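Local coordinates for purine nucleoside phosphorylase (Grouper iridovirus, PDB 3KHS), which probably catalyses the phosphorolysis of purine nucleosides to the free base and ribose 1-phosphate, a step of purine nucleoside salvage, at residues Q19-V23 with A102-K106; P22-C28 with V73-K79. One frame throughout, in Å; residues are numbered along the deposited sequence.

Interaction 1: Q19-V23 with A102-K106; sequences QIRPV and ALGVK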
loop_
_atom_site.group_PDB
_atom_site.type_symbol
_atom_site.label_atom_id
_atom_site.label_comp_id
_atom_site.label_asym_id
_atom_site.label_seq_id
_atom_site.Cartn_x
_atom_site.Cartn_y
_atom_site.Cartn_z
ATOM N N GLN B 19 -30.811 21.997 18.353
ATOM C CA GLN B 19 -32.238 21.881 18.598
ATOM C C GLN B 19 -32.770 20.658 17.860
ATOM O O GLN B 19 -33.611 19.913 18.381
ATOM C CB GLN B 19 -32.956 23.147 18.129
ATOM C CG GLN B 19 -32.607 24.386 18.946
ATOM C CD GLN B 19 -32.623 24.118 20.449
ATOM O OE1 GLN B 19 -33.588 23.561 20.983
ATOM N NE2 GLN B 19 -31.550 24.514 21.140
ATOM N N ILE B 20 -32.265 20.451 16.648
ATOM C CA ILE B 20 -32.671 19.309 15.835
ATOM C C ILE B 20 -31.416 18.545 15.409
ATOM O O ILE B 20 -30.461 19.138 14.915
ATOM C CB ILE B 20 -33.429 19.764 14.559
ATOM C CG1 ILE B 20 -34.212 21.053 14.847
ATOM C CG2 ILE B 20 -34.392 18.658 14.103
ATOM C CD1 ILE B 20 -34.957 21.606 13.642
ATOM N N ARG B 21 -31.411 17.238 15.619
ATOM C CA ARG B 21 -30.266 16.455 15.223
ATOM C C ARG B 21 -30.266 16.406 13.702
ATOM O O ARG B 21 -31.316 16.283 13.081
ATOM C CB ARG B 21 -30.354 15.042 15.801
ATOM C CG ARG B 21 -30.432 14.991 17.326
ATOM C CD ARG B 21 -30.177 13.581 17.820
ATOM N NE ARG B 21 -28.774 13.372 18.183
ATOM C CZ ARG B 21 -28.186 12.177 18.293
ATOM N NH1 ARG B 21 -28.873 11.060 18.059
ATOM N NH2 ARG B 21 -26.908 12.090 18.655
ATOM N N PRO B 22 -29.086 16.543 13.085
ATOM C CA PRO B 22 -28.973 16.503 11.630
ATOM C C PRO B 22 -29.320 15.112 11.113
ATOM O O PRO B 22 -29.007 14.116 11.754
ATOM C CB PRO B 22 -27.514 16.864 11.404
ATOM C CG PRO B 22 -26.849 16.279 12.616
ATOM C CD PRO B 22 -27.766 16.762 13.698
ATOM N N VAL B 23 -29.992 15.045 9.968
ATOM C CA VAL B 23 -30.360 13.755 9.389
ATOM C C VAL B 23 -29.571 13.535 8.083
ATOM O O VAL B 23 -29.394 12.394 7.610
ATOM C CB VAL B 23 -31.886 13.678 9.106
ATOM C CG1 VAL B 23 -32.322 14.828 8.208
ATOM C CG2 VAL B 23 -32.225 12.342 8.446
ATOM N N ALA B 102 -22.922 8.921 14.736
ATOM C CA ALA B 102 -23.280 9.127 16.130
ATOM C C ALA B 102 -24.279 10.263 16.294
ATOM O O ALA B 102 -24.994 10.308 17.276
ATOM C CB ALA B 102 -22.016 9.427 16.949
ATOM N N LEU B 103 -24.297 11.186 15.338
ATOM C CA LEU B 103 -25.211 12.329 15.363
ATOM C C LEU B 103 -26.584 11.936 14.843
ATOM O O LEU B 103 -27.531 12.706 14.961
ATOM C CB LEU B 103 -24.706 13.458 14.469
ATOM C CG LEU B 103 -23.582 14.368 14.915
ATOM C CD1 LEU B 103 -23.237 15.298 13.772
ATOM C CD2 LEU B 103 -24.010 15.162 16.116
ATOM N N GLY B 104 -26.676 10.753 14.242
ATOM C CA GLY B 104 -27.942 10.303 13.692
ATOM C C GLY B 104 -28.100 10.559 12.200
ATOM O O GLY B 104 -29.207 10.415 11.664
ATOM N N VAL B 105 -27.013 10.933 11.518
ATOM C CA VAL B 105 -27.109 11.174 10.084
ATOM C C VAL B 105 -27.451 9.884 9.355
ATOM O O VAL B 105 -26.956 8.819 9.679
ATOM C CB VAL B 105 -25.823 11.754 9.482
ATOM C CG1 VAL B 105 -26.002 11.901 7.977
ATOM C CG2 VAL B 105 -25.532 13.118 10.081
ATOM N N LYS B 106 -28.325 9.989 8.365
ATOM C CA LYS B 106 -28.734 8.814 7.605
ATOM C C LYS B 106 -28.208 8.824 6.181
ATOM O O LYS B 106 -27.980 7.777 5.602
ATOM C CB LYS B 106 -30.266 8.682 7.636
ATOM C CG LYS B 106 -30.756 8.175 8.978
ATOM C CD LYS B 106 -32.262 8.314 9.097
ATOM C CE LYS B 106 -32.795 7.797 10.439
ATOM N NZ LYS B 106 -34.303 7.829 10.493
#
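Residues Arg21 to Val23 meet Ala102 to Lys106 in a loop-to-loop contact, at the place where two chain segments are about to enter neighbouring parallel strands of the central sheet. One straight backbone bond fixes the two entries against each other: Lys106 N gives its hydrogen to Val23 O at 2.7 Å, with 175° at the hydrogen. The same oxygen is approached by Val105, whose CG1 stands 3.4 Å from Val23 O. That methyl is carried there by a chi1 of 177°, which sets CG1 anti to the backbone N; the other branch, CG2, lies near Pro22, closer to its carbonyl O than to its ring. The Pro22 ring meets Leu103 at about a right angle, CG lying 3.9 Å from Leu103 CD1. At the outer end the Arg21 side chain, bent at chi3, brings its guanidinium flat over the end of helix 95-102. Leu103 O sits over the centre of one face, 3.4 Å from CZ of Arg21, while NH2 reaches Ala102 O in a weak, bent bond of 3.0 Å. The stronger partner of that nitrogen is Asn15 OD1, so the group links two helix ends. Gly104 closes the helix in a Schellman motif with positive phi (97°), a turn that glycine accommodates easily, after which Val105 and Lys106 come alongside Val23. Around the contact, helix 3-15 packs Ala11 and Asn15 on Leu103, strand 73-79 supplies Val76 to both Pro22 and Val105, and Lys106 is bonded through its backbone to Arg231, at the start of strand 231-241.

Interaction 2: P22-C28 with V73-K79; sequences PVLGIVC and VSCVCMK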
loop_
_atom_site.group_PDB
_atom_site.type_symbol
_atom_site.label_atom_id
_atom_site.label_comp_id
_atom_site.label_asym_id
_atom_site.label_seq_id
_atom_site.Cartn_x
_atom_site.Cartn_y
_atom_site.Cartn_z
ATOM N N PRO B 22 -29.086 16.543 13.085
ATOM C CA PRO B 22 -28.973 16.503 11.630
ATOM C C PRO B 22 -29.320 15.112 11.113
ATOM O O PRO B 22 -29.007 14.116 11.754
ATOM C CB PRO B 22 -27.514 16.864 11.404
ATOM C CG PRO B 22 -26.849 16.279 12.616
ATOM C CD PRO B 22 -27.766 16.762 13.698
ATOM N N VAL B 23 -29.992 15.045 9.968
ATOM C CA VAL B 23 -30.360 13.755 9.389
ATOM C C VAL B 23 -29.571 13.535 8.083
ATOM O O VAL B 23 -29.394 12.394 7.610
ATOM C CB VAL B 23 -31.886 13.678 9.106
ATOM C CG1 VAL B 23 -32.322 14.828 8.208
ATOM C CG2 VAL B 23 -32.225 12.342 8.446
ATOM N N LEU B 24 -29.108 14.640 7.502
ATOM C CA LEU B 24 -28.312 14.577 6.289
ATOM C C LEU B 24 -26.958 15.244 6.509
ATOM O O LEU B 24 -26.865 16.321 7.112
ATOM C CB LEU B 24 -29.004 15.269 5.114
ATOM C CG LEU B 24 -28.082 15.300 3.882
ATOM C CD1 LEU B 24 -28.672 14.477 2.773
ATOM C CD2 LEU B 24 -27.864 16.714 3.447
ATOM N N GLY B 25 -25.909 14.610 6.007
ATOM C CA GLY B 25 -24.576 15.175 6.156
ATOM C C GLY B 25 -23.934 15.574 4.834
ATOM O O GLY B 25 -24.193 14.984 3.789
ATOM N N ILE B 26 -23.081 16.585 4.874
ATOM C CA ILE B 26 -22.403 17.048 3.669
ATOM C C ILE B 26 -20.915 17.233 3.968
ATOM O O ILE B 26 -20.561 17.769 5.014
ATOM C CB ILE B 26 -22.931 18.435 3.178
ATOM C CG1 ILE B 26 -24.455 18.432 3.085
ATOM C CG2 ILE B 26 -22.301 18.787 1.810
ATOM C CD1 ILE B 26 -25.039 19.814 2.876
ATOM N N VAL B 27 -20.059 16.793 3.046
ATOM C CA VAL B 27 -18.608 16.945 3.182
ATOM C C VAL B 27 -18.195 17.782 1.977
ATOM O O VAL B 27 -18.380 17.345 0.840
ATOM C CB VAL B 27 -17.860 15.588 3.073
ATOM C CG1 VAL B 27 -16.362 15.779 3.390
ATOM C CG2 VAL B 27 -18.456 14.580 4.004
ATOM N N CYS B 28 -17.657 18.977 2.208
ATOM C CA CYS B 28 -17.213 19.826 1.108
ATOM C C CYS B 28 -15.761 19.555 0.723
ATOM O O CYS B 28 -14.844 19.650 1.555
ATOM C CB CYS B 28 -17.326 21.303 1.477
ATOM S SG CYS B 28 -18.974 21.774 1.937
ATOM N N VAL B 73 -34.621 20.324 5.419
ATOM C CA VAL B 73 -33.862 19.198 5.940
ATOM C C VAL B 73 -32.767 19.661 6.895
ATOM O O VAL B 73 -31.996 20.535 6.531
ATOM C CB VAL B 73 -33.215 18.448 4.756
ATOM C CG1 VAL B 73 -32.410 17.250 5.252
ATOM C CG2 VAL B 73 -34.307 18.018 3.761
ATOM N N SER B 74 -32.704 19.101 8.107
ATOM C CA SER B 74 -31.647 19.488 9.040
ATOM C C SER B 74 -30.363 18.763 8.602
ATOM O O SER B 74 -30.304 17.522 8.493
ATOM C CB SER B 74 -32.022 19.117 10.472
ATOM O OG SER B 74 -32.481 17.786 10.520
ATOM N N CYS B 75 -29.337 19.555 8.341
ATOM C CA CYS B 75 -28.067 19.028 7.868
ATOM C C CYS B 75 -26.897 19.461 8.743
ATOM O O CYS B 75 -26.980 20.453 9.494
ATOM C CB CYS B 75 -27.771 19.549 6.433
ATOM S SG CYS B 75 -29.068 19.446 5.142
ATOM N N VAL B 76 -25.810 18.701 8.611
ATOM C CA VAL B 76 -24.538 19.004 9.253
ATOM C C VAL B 76 -23.597 19.030 8.043
ATOM O O VAL B 76 -23.594 18.102 7.237
ATOM C CB VAL B 76 -24.079 17.920 10.284
ATOM C CG1 VAL B 76 -24.086 16.574 9.679
ATOM C CG2 VAL B 76 -22.674 18.244 10.762
ATOM N N CYS B 77 -22.832 20.108 7.901
ATOM C CA CYS B 77 -21.929 20.251 6.772
ATOM C C CYS B 77 -20.481 20.452 7.183
ATOM O O CYS B 77 -20.173 21.339 7.975
ATOM C CB CYS B 77 -22.356 21.434 5.914
ATOM S SG CYS B 77 -21.185 21.904 4.568
ATOM N N MET B 78 -19.602 19.611 6.638
ATOM C CA MET B 78 -18.170 19.687 6.883
ATOM C C MET B 78 -17.568 20.642 5.863
ATOM O O MET B 78 -17.637 20.390 4.665
ATOM C CB MET B 78 -17.520 18.304 6.707
ATOM C CG MET B 78 -17.552 17.370 7.966
ATOM S SD MET B 78 -16.741 15.775 7.755
ATOM C CE MET B 78 -15.021 16.167 7.983
ATOM N N LYS B 79 -17.011 21.756 6.329
ATOM C CA LYS B 79 -16.347 22.700 5.443
ATOM C C LYS B 79 -14.859 22.366 5.564
ATOM O O LYS B 79 -14.137 22.989 6.331
ATOM C CB LYS B 79 -16.616 24.149 5.871
ATOM C CG LYS B 79 -17.947 24.697 5.352
ATOM C CD LYS B 79 -18.102 26.181 5.585
ATOM C CE LYS B 79 -17.297 27.005 4.592
ATOM N NZ LYS B 79 -17.753 28.447 4.575
#
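Strand 24-28 runs parallel to strand 73-79, the axes of the two segments 4.5 Å apart at closest approach and inclined by only 12°. The backbone bonds switch partners in the usual parallel manner: Val76 turns both its N and its O to strand 24-28, the N donating to Leu24 O and the O accepting from Ile26 N; Met78 does the same with Ile26 O and Cys28 N. The Met78 N to Ile26 O bond is short, 2.6 Å. At the entrance, Ser74 O takes two donors, Val23 N at 2.9 Å from above the carbonyl plane and Leu24 N at 3.3 Å within it. Leu24, Ile26 and Cys28 share one face with Cys75 and Cys77. There Leu24 CD2 rests against Cys75 SG at 3.4 Å, and Ile26 CB lies alongside Cys77 CB. Farther along, the sulfurs of Cys28 and Cys77 approach to 3.4 Å, too far apart for a disulfide; Cys77 SG is anti to its backbone N (chi1 172°), which carries it forward toward Cys28. Helix 257-279 covers the Leu24 and Ile26 end through Ile276. On the other face Val76 CG1 packs over the backbone at Gly25, 3.8 Å from its CA, and CB of Val76 faces the Pro22 ring. Met78 SD lies 4.3 Å from Val27 CG2, and the Met78 side chain also touches Pro96 and Phe100 of helix 95-102. Buried parallel strands with helices packed on both faces are characteristic of the alpha/beta core of the PNP/MTAP phosphorylase family, here part of its mixed beta-barrel.

From the N terminus the chain leaves helix 3-15, passes through 19-23 and enters strand 24-28. Both contacts start from this stretch and share Pro22 and Val23. Interaction 2 closes the shorter loop, bringing back strand 73-79 after the antiparallel strands 42-46 and 64-70; interaction 1 closes a longer one that encloses it, returning through helix 95-102 to the start of strand 107-116. The contacts are therefore nested, and strand 24-28 ends up between 73-79 and 107-116. Their centres lie 9 Å apart and they touch directly: Val105 CG1 packs 3.4 Å from Gly25 N, and Arg21 O probably accepts a hydrogen bond from Ser74 OG.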